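PDB 2ZZR: unsaturated glucuronyl hydrolase from Streptococcus agalactiae, which hydrolyses unsaturated chondroitin, hyaluronan and heparin disaccharides, releasing the unsaturated uronic acid from its glycosidic bond. Local coordinates for residues H168-I173 against F217-F222; C175-Q180 against I255-R260; H201-A206 against M262-Q267. All coordinates share one frame; numbering follows the deposited sequence.

Contact 1. Residues H168-I173 against F217-F222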
loop_
_atom_site.group_PDB
_atom_site.type_symbol
_atom_site.label_atom_id
_atom_site.label_comp_id
_atom_site.label_asym_id
_atom_site.label_seq_id
_atom_site.Cartn_x
_atom_site.Cartn_y
_atom_site.Cartn_z
ATOM N N HIS A 168 -6.871 -23.343 1.171
ATOM C CA HIS A 168 -6.583 -22.045 0.543
ATOM C C HIS A 168 -7.594 -20.976 0.956
ATOM O O HIS A 168 -7.511 -19.837 0.497
ATOM C CB HIS A 168 -6.648 -22.165 -0.979
ATOM C CG HIS A 168 -5.586 -23.037 -1.571
ATOM N ND1 HIS A 168 -5.425 -23.173 -2.932
ATOM C CD2 HIS A 168 -4.626 -23.800 -0.998
ATOM C CE1 HIS A 168 -4.421 -23.997 -3.173
ATOM N NE2 HIS A 168 -3.921 -24.393 -2.018
ATOM N N TYR A 169 -8.554 -21.352 1.803
ATOM C CA TYR A 169 -9.735 -20.525 2.073
ATOM C C TYR A 169 -9.405 -19.435 3.089
ATOM O O TYR A 169 -9.642 -19.575 4.295
ATOM C CB TYR A 169 -10.874 -21.420 2.559
ATOM C CG TYR A 169 -12.258 -20.839 2.406
ATOM C CD1 TYR A 169 -12.861 -20.744 1.152
ATOM C CD2 TYR A 169 -12.978 -20.417 3.520
ATOM C CE1 TYR A 169 -14.144 -20.228 1.013
ATOM C CE2 TYR A 169 -14.265 -19.901 3.392
ATOM C CZ TYR A 169 -14.838 -19.815 2.142
ATOM O OH TYR A 169 -16.105 -19.307 2.006
ATOM N N ARG A 170 -8.832 -18.344 2.587
ATOM C CA ARG A 170 -8.213 -17.360 3.453
ATOM C C ARG A 170 -8.222 -15.983 2.802
ATOM O O ARG A 170 -8.344 -15.868 1.574
ATOM C CB ARG A 170 -6.769 -17.772 3.761
ATOM C CG ARG A 170 -5.798 -17.560 2.582
ATOM C CD ARG A 170 -4.737 -18.652 2.473
ATOM N NE ARG A 170 -3.677 -18.255 1.545
ATOM C CZ ARG A 170 -3.765 -18.313 0.216
ATOM N NH1 ARG A 170 -2.740 -17.912 -0.524
ATOM N NH2 ARG A 170 -4.866 -18.763 -0.379
ATOM N N LEU A 171 -8.097 -14.955 3.641
ATOM C CA LEU A 171 -7.825 -13.597 3.168
ATOM C C LEU A 171 -6.409 -13.204 3.569
ATOM O O LEU A 171 -5.827 -13.786 4.489
ATOM C CB LEU A 171 -8.847 -12.590 3.727
ATOM C CG LEU A 171 -8.975 -12.354 5.243
ATOM C CD1 LEU A 171 -7.850 -11.479 5.816
ATOM C CD2 LEU A 171 -10.334 -11.733 5.580
ATOM N N ILE A 172 -5.861 -12.202 2.888
ATOM C CA ILE A 172 -4.550 -11.663 3.226
ATOM C C ILE A 172 -4.739 -10.169 3.500
ATOM O O ILE A 172 -5.602 -9.537 2.895
ATOM C CB ILE A 172 -3.515 -11.949 2.101
ATOM C CG1 ILE A 172 -3.316 -13.472 1.964
ATOM C CG2 ILE A 172 -2.178 -11.252 2.375
ATOM C CD1 ILE A 172 -2.427 -13.895 0.808
ATOM N N ILE A 173 -3.966 -9.627 4.436
ATOM C CA ILE A 173 -4.204 -8.263 4.921
ATOM C C ILE A 173 -4.058 -7.191 3.833
ATOM O O ILE A 173 -4.721 -6.143 3.891
ATOM C CB ILE A 173 -3.320 -7.915 6.153
ATOM C CG1 ILE A 173 -3.817 -6.614 6.809
ATOM C CG2 ILE A 173 -1.831 -7.891 5.780
ATOM C CD1 ILE A 173 -3.249 -6.341 8.183
ATOM N N PHE A 217 -1.816 -10.253 11.612
ATOM C CA PHE A 217 -1.546 -11.478 10.861
ATOM C C PHE A 217 -1.346 -11.096 9.395
ATOM O O PHE A 217 -1.801 -10.042 8.947
ATOM C CB PHE A 217 -2.726 -12.447 10.931
ATOM C CG PHE A 217 -2.872 -13.164 12.241
ATOM C CD1 PHE A 217 -4.040 -13.034 12.984
ATOM C CD2 PHE A 217 -1.859 -13.995 12.723
ATOM C CE1 PHE A 217 -4.199 -13.712 14.196
ATOM C CE2 PHE A 217 -2.004 -14.667 13.934
ATOM C CZ PHE A 217 -3.179 -14.530 14.664
ATOM N N HIS A 218 -0.674 -11.962 8.648
ATOM C CA HIS A 218 -0.594 -11.825 7.197
ATOM C C HIS A 218 -1.850 -12.424 6.578
ATOM O O HIS A 218 -2.495 -11.808 5.725
ATOM C CB HIS A 218 0.667 -12.539 6.677
ATOM C CG HIS A 218 0.703 -12.720 5.190
ATOM N ND1 HIS A 218 1.411 -11.887 4.353
ATOM C CD2 HIS A 218 0.137 -13.657 4.394
ATOM C CE1 HIS A 218 1.266 -12.292 3.104
ATOM N NE2 HIS A 218 0.502 -13.368 3.102
ATOM N N THR A 219 -2.189 -13.626 7.041
ATOM C CA THR A 219 -3.246 -14.448 6.473
ATOM C C THR A 219 -4.251 -14.826 7.559
ATOM O O THR A 219 -3.874 -15.017 8.721
ATOM C CB THR A 219 -2.634 -15.745 5.864
ATOM O OG1 THR A 219 -1.821 -15.412 4.734
ATOM C CG2 THR A 219 -3.703 -16.723 5.413
ATOM N N PHE A 220 -5.525 -14.934 7.187
ATOM C CA PHE A 220 -6.522 -15.477 8.105
ATOM C C PHE A 220 -7.444 -16.454 7.401
ATOM O O PHE A 220 -8.053 -16.122 6.387
ATOM C CB PHE A 220 -7.334 -14.380 8.814
ATOM C CG PHE A 220 -7.882 -14.821 10.140
ATOM C CD1 PHE A 220 -7.200 -14.528 11.314
ATOM C CD2 PHE A 220 -9.050 -15.571 10.209
ATOM C CE1 PHE A 220 -7.688 -14.960 12.550
ATOM C CE2 PHE A 220 -9.545 -16.010 11.434
ATOM C CZ PHE A 220 -8.864 -15.708 12.601
ATOM N N TYR A 221 -7.536 -17.661 7.961
ATOM C CA TYR A 221 -8.339 -18.738 7.389
ATOM C C TYR A 221 -9.759 -18.772 7.927
ATOM O O TYR A 221 -9.998 -18.474 9.095
ATOM C CB TYR A 221 -7.688 -20.094 7.688
ATOM C CG TYR A 221 -6.467 -20.380 6.855
ATOM C CD1 TYR A 221 -5.201 -19.971 7.276
ATOM C CD2 TYR A 221 -6.580 -21.060 5.643
ATOM C CE1 TYR A 221 -4.070 -20.240 6.503
ATOM C CE2 TYR A 221 -5.452 -21.333 4.865
ATOM C CZ TYR A 221 -4.213 -20.919 5.298
ATOM O OH TYR A 221 -3.101 -21.184 4.532
ATOM N N PHE A 222 -10.683 -19.171 7.065
ATOM C CA PHE A 222 -12.083 -19.357 7.427
ATOM C C PHE A 222 -12.520 -20.780 7.098
ATOM O O PHE A 222 -11.861 -21.476 6.321
ATOM C CB PHE A 222 -12.961 -18.345 6.687
ATOM C CG PHE A 222 -12.742 -16.927 7.130
ATOM C CD1 PHE A 222 -11.658 -16.189 6.651
ATOM C CD2 PHE A 222 -13.609 -16.331 8.038
ATOM C CE1 PHE A 222 -11.446 -14.878 7.072
ATOM C CE2 PHE A 222 -13.404 -15.017 8.467
ATOM C CZ PHE A 222 -12.316 -14.290 7.981
#
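Leu-171 and Phe-220 face each other as an antiparallel hydrogen-bonded pair. Leu-171 N gives to Phe-220 O at 3.0 Å, and Phe-220 N returns a bond to Leu-171 O. Phe-222 N to Tyr-169 O extends the ladder at one end, nearly straight at 172°. Ile-173 N to His-218 O extends it at the other. Arg-170 with Tyr-221 and Ile-172 with Thr-219 are the non-hydrogen-bonded pairs. Their side chains share one face of the sheet. There the Arg-170 chain lies beside the Tyr-221 ring and points the same way. Its CB sits over the ring face, 4.0 Å from the ring centroid, a CH-pi contact. Its CD lies 3.7 Å from Tyr-221 OH. The CG of Arg-170 is wedged between backbone N and carbonyl carbon (chi1 74°), and it meets Thr-219 CG2 at 3.6 Å. Next along this face, Ile-172 CG2 covers one face of the His-218 ring, offset toward its rim. Strand 219-222 is the middle strand of a three-stranded antiparallel sheet, between 170-172 and 229-233. His-218 and Thr-219 form a classic beta bulge opposite Val-233. On the other face of the sheet Leu-171 CD2 reaches Phe-222 CE1 at 3.7 Å. Near the end of the ladder the Tyr-169 and Phe-222 side chains cross at about a right angle, with Tyr-169 CD2 3.8 Å from Phe-222 CB. In the second shell, Arg-170 NH2 gives a bond to His-168 O at 3.0 Å, with the oxygen in the guanidinium plane, and another to Trp-160 O. These bonds restrain the guanidinium, which also makes a cation-pi contact with Trp-160. Phe-156 packs against both Tyr-169 and Phe-222. The side chain of Ile-172 lies close to that of Asp-174, the probable proton donor, and Phe-220 lies close to Gly-232, a probable substrate-binding residue.

Contact 2. Residues C175-Q180 against I255-R260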
loop_
_atom_site.group_PDB
_atom_site.type_symbol
_atom_site.label_atom_id
_atom_site.label_comp_id
_atom_site.label_asym_id
_atom_site.label_seq_id
_atom_site.Cartn_x
_atom_site.Cartn_y
_atom_site.Cartn_z
ATOM N N CYS A 175 -5.258 -7.170 1.050
ATOM C CA CYS A 175 -6.516 -7.027 0.322
ATOM C C CYS A 175 -7.284 -5.769 0.758
ATOM O O CYS A 175 -8.156 -5.286 0.034
ATOM C CB CYS A 175 -7.391 -8.280 0.439
ATOM S SG CYS A 175 -8.653 -8.386 -0.857
ATOM N N LEU A 176 -6.951 -5.243 1.938
ATOM C CA LEU A 176 -7.500 -3.957 2.394
ATOM C C LEU A 176 -7.253 -2.831 1.385
ATOM O O LEU A 176 -8.085 -1.934 1.242
ATOM C CB LEU A 176 -6.931 -3.569 3.760
ATOM C CG LEU A 176 -7.416 -4.387 4.968
ATOM C CD1 LEU A 176 -6.771 -3.856 6.227
ATOM C CD2 LEU A 176 -8.936 -4.350 5.094
ATOM N N LEU A 177 -6.115 -2.881 0.696
ATOM C CA LEU A 177 -5.802 -1.880 -0.340
ATOM C C LEU A 177 -6.541 -2.151 -1.644
ATOM O O LEU A 177 -6.737 -1.240 -2.461
ATOM C CB LEU A 177 -4.296 -1.830 -0.618
ATOM C CG LEU A 177 -3.374 -0.927 0.210
ATOM C CD1 LEU A 177 -3.506 0.529 -0.213
ATOM C CD2 LEU A 177 -3.579 -1.107 1.722
ATOM N N ASN A 178 -6.938 -3.407 -1.842
ATOM C CA ASN A 178 -7.559 -3.834 -3.094
ATOM C C ASN A 178 -9.077 -3.653 -3.148
ATOM O O ASN A 178 -9.665 -3.615 -4.228
ATOM C CB ASN A 178 -7.138 -5.271 -3.411
ATOM C CG ASN A 178 -5.682 -5.353 -3.823
ATOM O OD1 ASN A 178 -5.350 -5.163 -4.988
ATOM N ND2 ASN A 178 -4.800 -5.611 -2.861
ATOM N N ILE A 179 -9.709 -3.501 -1.987
ATOM C CA ILE A 179 -11.156 -3.248 -1.954
ATOM C C ILE A 179 -11.498 -1.792 -2.320
ATOM O O ILE A 179 -12.658 -1.458 -2.546
ATOM C CB ILE A 179 -11.817 -3.645 -0.598
ATOM C CG1 ILE A 179 -11.307 -2.778 0.560
ATOM C CG2 ILE A 179 -11.607 -5.140 -0.319
ATOM C CD1 ILE A 179 -12.055 -2.986 1.899
ATOM N N GLN A 180 -10.490 -0.931 -2.391
ATOM C CA GLN A 180 -10.734 0.460 -2.789
ATOM C C GLN A 180 -11.283 0.494 -4.215
ATOM O O GLN A 180 -12.171 1.297 -4.540
ATOM C CB GLN A 180 -9.469 1.314 -2.637
ATOM C CG GLN A 180 -8.825 1.250 -1.230
ATOM C CD GLN A 180 -9.827 1.340 -0.074
ATOM O OE1 GLN A 180 -9.799 0.525 0.854
ATOM N NE2 GLN A 180 -10.697 2.334 -0.117
ATOM N N ILE A 255 -6.927 0.910 6.490
ATOM C CA ILE A 255 -8.012 1.334 7.379
ATOM C C ILE A 255 -8.548 2.739 7.021
ATOM O O ILE A 255 -9.738 2.871 6.748
ATOM C CB ILE A 255 -7.642 1.220 8.889
ATOM C CG1 ILE A 255 -7.480 -0.252 9.289
ATOM C CG2 ILE A 255 -8.721 1.902 9.748
ATOM C CD1 ILE A 255 -6.823 -0.458 10.660
ATOM N N PRO A 256 -7.684 3.782 7.022
ATOM C CA PRO A 256 -8.216 5.108 6.645
ATOM C C PRO A 256 -8.794 5.169 5.225
ATOM O O PRO A 256 -9.783 5.880 4.999
ATOM C CB PRO A 256 -7.013 6.050 6.814
ATOM C CG PRO A 256 -5.809 5.160 6.809
ATOM C CD PRO A 256 -6.266 3.860 7.416
ATOM N N LEU A 257 -8.212 4.420 4.288
ATOM C CA LEU A 257 -8.762 4.382 2.929
ATOM C C LEU A 257 -10.212 3.889 2.943
ATOM O O LEU A 257 -11.091 4.498 2.331
ATOM C CB LEU A 257 -7.901 3.511 2.007
ATOM C CG LEU A 257 -6.571 4.108 1.553
ATOM C CD1 LEU A 257 -5.782 3.068 0.779
ATOM C CD2 LEU A 257 -6.788 5.353 0.690
ATOM N N SER A 258 -10.466 2.809 3.678
ATOM C CA SER A 258 -11.826 2.282 3.815
ATOM C C SER A 258 -12.729 3.205 4.623
ATOM O O SER A 258 -13.930 3.319 4.336
ATOM C CB SER A 258 -11.794 0.896 4.451
ATOM O OG SER A 258 -11.033 0.020 3.647
ATOM N N TYR A 259 -12.152 3.861 5.624
ATOM C CA TYR A 259 -12.903 4.815 6.449
ATOM C C TYR A 259 -13.542 5.920 5.597
ATOM O O TYR A 259 -14.673 6.341 5.867
ATOM C CB TYR A 259 -12.018 5.423 7.540
ATOM C CG TYR A 259 -12.725 6.510 8.322
ATOM C CD1 TYR A 259 -13.573 6.197 9.383
ATOM C CD2 TYR A 259 -12.566 7.855 7.978
ATOM C CE1 TYR A 259 -14.231 7.203 10.095
ATOM C CE2 TYR A 259 -13.224 8.861 8.676
ATOM C CZ TYR A 259 -14.057 8.529 9.729
ATOM O OH TYR A 259 -14.711 9.531 10.416
ATOM N N ARG A 260 -12.828 6.386 4.571
ATOM C CA ARG A 260 -13.390 7.397 3.658
ATOM C C ARG A 260 -14.786 7.001 3.210
ATOM O O ARG A 260 -15.679 7.838 3.103
ATOM C CB ARG A 260 -12.562 7.524 2.385
ATOM C CG ARG A 260 -11.135 7.974 2.542
ATOM C CD ARG A 260 -10.465 7.951 1.167
ATOM N NE ARG A 260 -10.455 6.600 0.592
ATOM C CZ ARG A 260 -10.369 6.323 -0.708
ATOM N NH1 ARG A 260 -10.289 7.302 -1.606
ATOM N NH2 ARG A 260 -10.369 5.059 -1.115
#
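This is a buried packing contact between the weakly bonded turn 175-178, with the start of helix 180-189, and helix 245-262. It lies within the alpha barrel of this family 88 glycosyl hydrolase, of the six-hairpin clan, near the probable active site. Leu-177 CD1 touches Leu-257 CD1 at 3.6 Å, and the two side chains cross obliquely. Gln-180 reaches farther over. Its bend at chi2 (-44°) places CD 3.6 Å from Leu-257 CB, and the two side chains cross at about a right angle. Gln-180 also crosses Arg-260 obliquely, amide and guanidinium planes 49° apart, with Gln-180 CD 3.9 Å from Arg-260 NH2. Ile-179 CD1 meets Ser-258 OG at 3.6 Å. That hydroxyl is hydrogen-bonded to Gly-254 O, one turn back in its own helix. Arg-260 folds back on the helix: its NE gives a bond of 2.8 Å to Leu-257 O, in the carbonyl plane and on a lone pair. Leu-177 lies close to Trp-250, which probably binds substrate. The chemistry is thus mixed: leucine methyl groups pack beside a buried glutamine, while the charge of Arg-260 is probably balanced by the terminal carboxylate of Trp-397, its salt-bridge partner through NH2.

Contact 3. Residues H201-A206 against M262-Q267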
loop_
_atom_site.group_PDB
_atom_site.type_symbol
_atom_site.label_atom_id
_atom_site.label_comp_id
_atom_site.label_asym_id
_atom_site.label_seq_id
_atom_site.Cartn_x
_atom_site.Cartn_y
_atom_site.Cartn_z
ATOM N N HIS A 201 -15.767 -7.569 3.467
ATOM C CA HIS A 201 -14.345 -7.905 3.491
ATOM C C HIS A 201 -13.602 -7.080 4.524
ATOM O O HIS A 201 -12.741 -7.599 5.232
ATOM C CB HIS A 201 -13.673 -7.733 2.129
ATOM C CG HIS A 201 -12.222 -8.084 2.158
ATOM N ND1 HIS A 201 -11.764 -9.352 1.870
ATOM C CD2 HIS A 201 -11.133 -7.361 2.512
ATOM C CE1 HIS A 201 -10.452 -9.386 2.013
ATOM N NE2 HIS A 201 -10.044 -8.191 2.407
ATOM N N PHE A 202 -13.929 -5.792 4.613
ATOM C CA PHE A 202 -13.287 -4.966 5.610
ATOM C C PHE A 202 -13.480 -5.525 7.024
ATOM O O PHE A 202 -12.516 -5.690 7.761
ATOM C CB PHE A 202 -13.724 -3.489 5.582
ATOM C CG PHE A 202 -13.036 -2.693 6.645
ATOM C CD1 PHE A 202 -11.762 -2.173 6.420
ATOM C CD2 PHE A 202 -13.596 -2.580 7.917
ATOM C CE1 PHE A 202 -11.079 -1.496 7.430
ATOM C CE2 PHE A 202 -12.928 -1.911 8.928
ATOM C CZ PHE A 202 -11.657 -1.366 8.688
ATOM N N TYR A 203 -14.725 -5.813 7.394
ATOM C CA TYR A 203 -15.001 -6.296 8.751
ATOM C C TYR A 203 -14.428 -7.679 9.024
ATOM O O TYR A 203 -13.965 -7.938 10.122
ATOM C CB TYR A 203 -16.495 -6.229 9.079
ATOM C CG TYR A 203 -16.975 -4.811 9.297
ATOM C CD1 TYR A 203 -17.897 -4.226 8.433
ATOM C CD2 TYR A 203 -16.482 -4.043 10.358
ATOM C CE1 TYR A 203 -18.336 -2.919 8.629
ATOM C CE2 TYR A 203 -16.913 -2.729 10.563
ATOM C CZ TYR A 203 -17.841 -2.179 9.693
ATOM O OH TYR A 203 -18.280 -0.881 9.881
ATOM N N ALA A 204 -14.446 -8.550 8.019
ATOM C CA ALA A 204 -13.802 -9.865 8.141
ATOM C C ALA A 204 -12.313 -9.695 8.445
ATOM O O ALA A 204 -11.742 -10.417 9.275
ATOM C CB ALA A 204 -14.014 -10.681 6.874
ATOM N N SER A 205 -11.693 -8.713 7.797
ATOM C CA SER A 205 -10.296 -8.403 8.050
ATOM C C SER A 205 -10.106 -7.817 9.453
ATOM O O SER A 205 -9.310 -8.329 10.252
ATOM C CB SER A 205 -9.771 -7.437 6.989
ATOM O OG SER A 205 -9.846 -8.006 5.693
ATOM N N ALA A 206 -10.854 -6.753 9.751
ATOM C CA ALA A 206 -10.713 -6.018 11.009
ATOM C C ALA A 206 -10.867 -6.917 12.231
ATOM O O ALA A 206 -10.155 -6.762 13.223
ATOM C CB ALA A 206 -11.728 -4.873 11.071
ATOM N N MET A 262 -16.758 4.439 4.478
ATOM C CA MET A 262 -17.591 3.738 5.454
ATOM C C MET A 262 -17.951 4.615 6.639
ATOM O O MET A 262 -19.044 4.483 7.207
ATOM C CB MET A 262 -16.894 2.456 5.925
ATOM C CG MET A 262 -16.735 1.435 4.821
ATOM S SD MET A 262 -15.706 0.031 5.273
ATOM C CE MET A 262 -16.679 -0.693 6.591
ATOM N N LYS A 263 -17.025 5.500 7.006
ATOM C CA LYS A 263 -17.226 6.472 8.088
ATOM C C LYS A 263 -17.690 5.829 9.393
ATOM O O LYS A 263 -18.600 6.322 10.075
ATOM C CB LYS A 263 -18.166 7.599 7.636
ATOM C CG LYS A 263 -17.563 8.489 6.539
ATOM C CD LYS A 263 -16.239 9.092 7.019
ATOM C CE LYS A 263 -15.636 10.065 6.016
ATOM N NZ LYS A 263 -15.907 11.478 6.434
ATOM N N ASP A 264 -17.047 4.718 9.733
ATOM C CA ASP A 264 -17.290 4.040 11.000
ATOM C C ASP A 264 -16.176 4.453 11.946
ATOM O O ASP A 264 -15.012 4.167 11.687
ATOM C CB ASP A 264 -17.306 2.521 10.759
ATOM C CG ASP A 264 -17.452 1.704 12.037
ATOM O OD1 ASP A 264 -17.591 2.275 13.142
ATOM O OD2 ASP A 264 -17.420 0.461 11.918
ATOM N N TYR A 265 -16.527 5.140 13.033
ATOM C CA TYR A 265 -15.521 5.606 13.990
ATOM C C TYR A 265 -14.675 4.473 14.596
ATOM O O TYR A 265 -13.540 4.703 15.016
ATOM C CB TYR A 265 -16.143 6.474 15.097
ATOM C CG TYR A 265 -15.099 7.089 15.995
ATOM C CD1 TYR A 265 -14.806 6.528 17.244
ATOM C CD2 TYR A 265 -14.372 8.211 15.585
ATOM C CE1 TYR A 265 -13.836 7.076 18.062
ATOM C CE2 TYR A 265 -13.392 8.768 16.398
ATOM C CZ TYR A 265 -13.128 8.193 17.634
ATOM O OH TYR A 265 -12.158 8.734 18.436
ATOM N N GLN A 266 -15.223 3.257 14.631
ATOM C CA GLN A 266 -14.442 2.082 15.053
ATOM C C GLN A 266 -13.149 1.946 14.235
ATOM O O GLN A 266 -12.150 1.414 14.717
ATOM C CB GLN A 266 -15.255 0.802 14.892
ATOM C CG GLN A 266 -16.469 0.697 15.787
ATOM C CD GLN A 266 -17.189 -0.611 15.590
ATOM O OE1 GLN A 266 -17.709 -0.892 14.506
ATOM N NE2 GLN A 266 -17.226 -1.421 16.635
ATOM N N GLN A 267 -13.184 2.418 12.991
ATOM C CA GLN A 267 -12.013 2.359 12.119
ATOM C C GLN A 267 -10.919 3.327 12.555
ATOM O O GLN A 267 -9.728 3.034 12.427
ATOM C CB GLN A 267 -12.417 2.629 10.670
ATOM C CG GLN A 267 -13.351 1.582 10.097
ATOM C CD GLN A 267 -13.905 1.980 8.748
ATOM O OE1 GLN A 267 -14.574 3.001 8.624
ATOM N NE2 GLN A 267 -13.653 1.154 7.727
#
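Tyr-203 OH gives a hydrogen bond of 2.6 Å to Asp-264 OD2, the polar link across this contact. The carboxylate oxygen is met on its anti side, somewhat out of the carboxylate plane, and ring and carboxylate planes stand 48° apart. The other oxygen, OD1, accepts from Gln-266 N from above the carboxylate plane. Asp-264 is the N-cap of helix 265-280, which follows helix 245-262 after a short turn. With Gln-267 it forms a capping box, closed by Asp-264 N to Gln-267 OE1 at 3.2 Å. Phe-202 and Tyr-203 belong to helix 192-209 of the alpha barrel, which here packs on that turn. Gln-267 also makes an amide-aromatic contact. Its NE2 lies over one face of the Phe-202 ring, 3.4 Å from CZ and offset toward the rim. The amide plane stands 82° from the ring plane. Apolar and sulfur contacts come from Met-262. Its SD is 4.6 Å from the centroid of the Phe-202 ring, an oblique Met-aromatic contact. The chain bends at chi3 (64°), placing CE 3.9 Å from Phe-202 CD2. Tip to tip with Tyr-203, the same methyl comes within 3.4 Å of CE1. Met-1 and Ile-3, at the N-terminal end of the chain, also pack against the tyrosine.

Overall arrangement
From the N terminus, strand 170-172 opens contact 1, and 175-180 follows at once with the first half of contact 2. Helix 192-209 then supplies the first half of contact 3. Strand 219-222 closes contact 1, helix 245-262 closes contact 2, and the turn into helix 265-280 closes contact 3. Each pair of contacts therefore crosses, and none nests within another. Helix 192-209 packs against both neighbours: Leu-171 of contact 1 touches His-201, Ala-204 and Ser-205, and Cys-175 of contact 2 touches His-201. Ile-255 and Tyr-259 meet Gln-267, joining contacts 2 and 3 directly. Together the three tie the small sheet to the neighbouring helices of the alpha barrel.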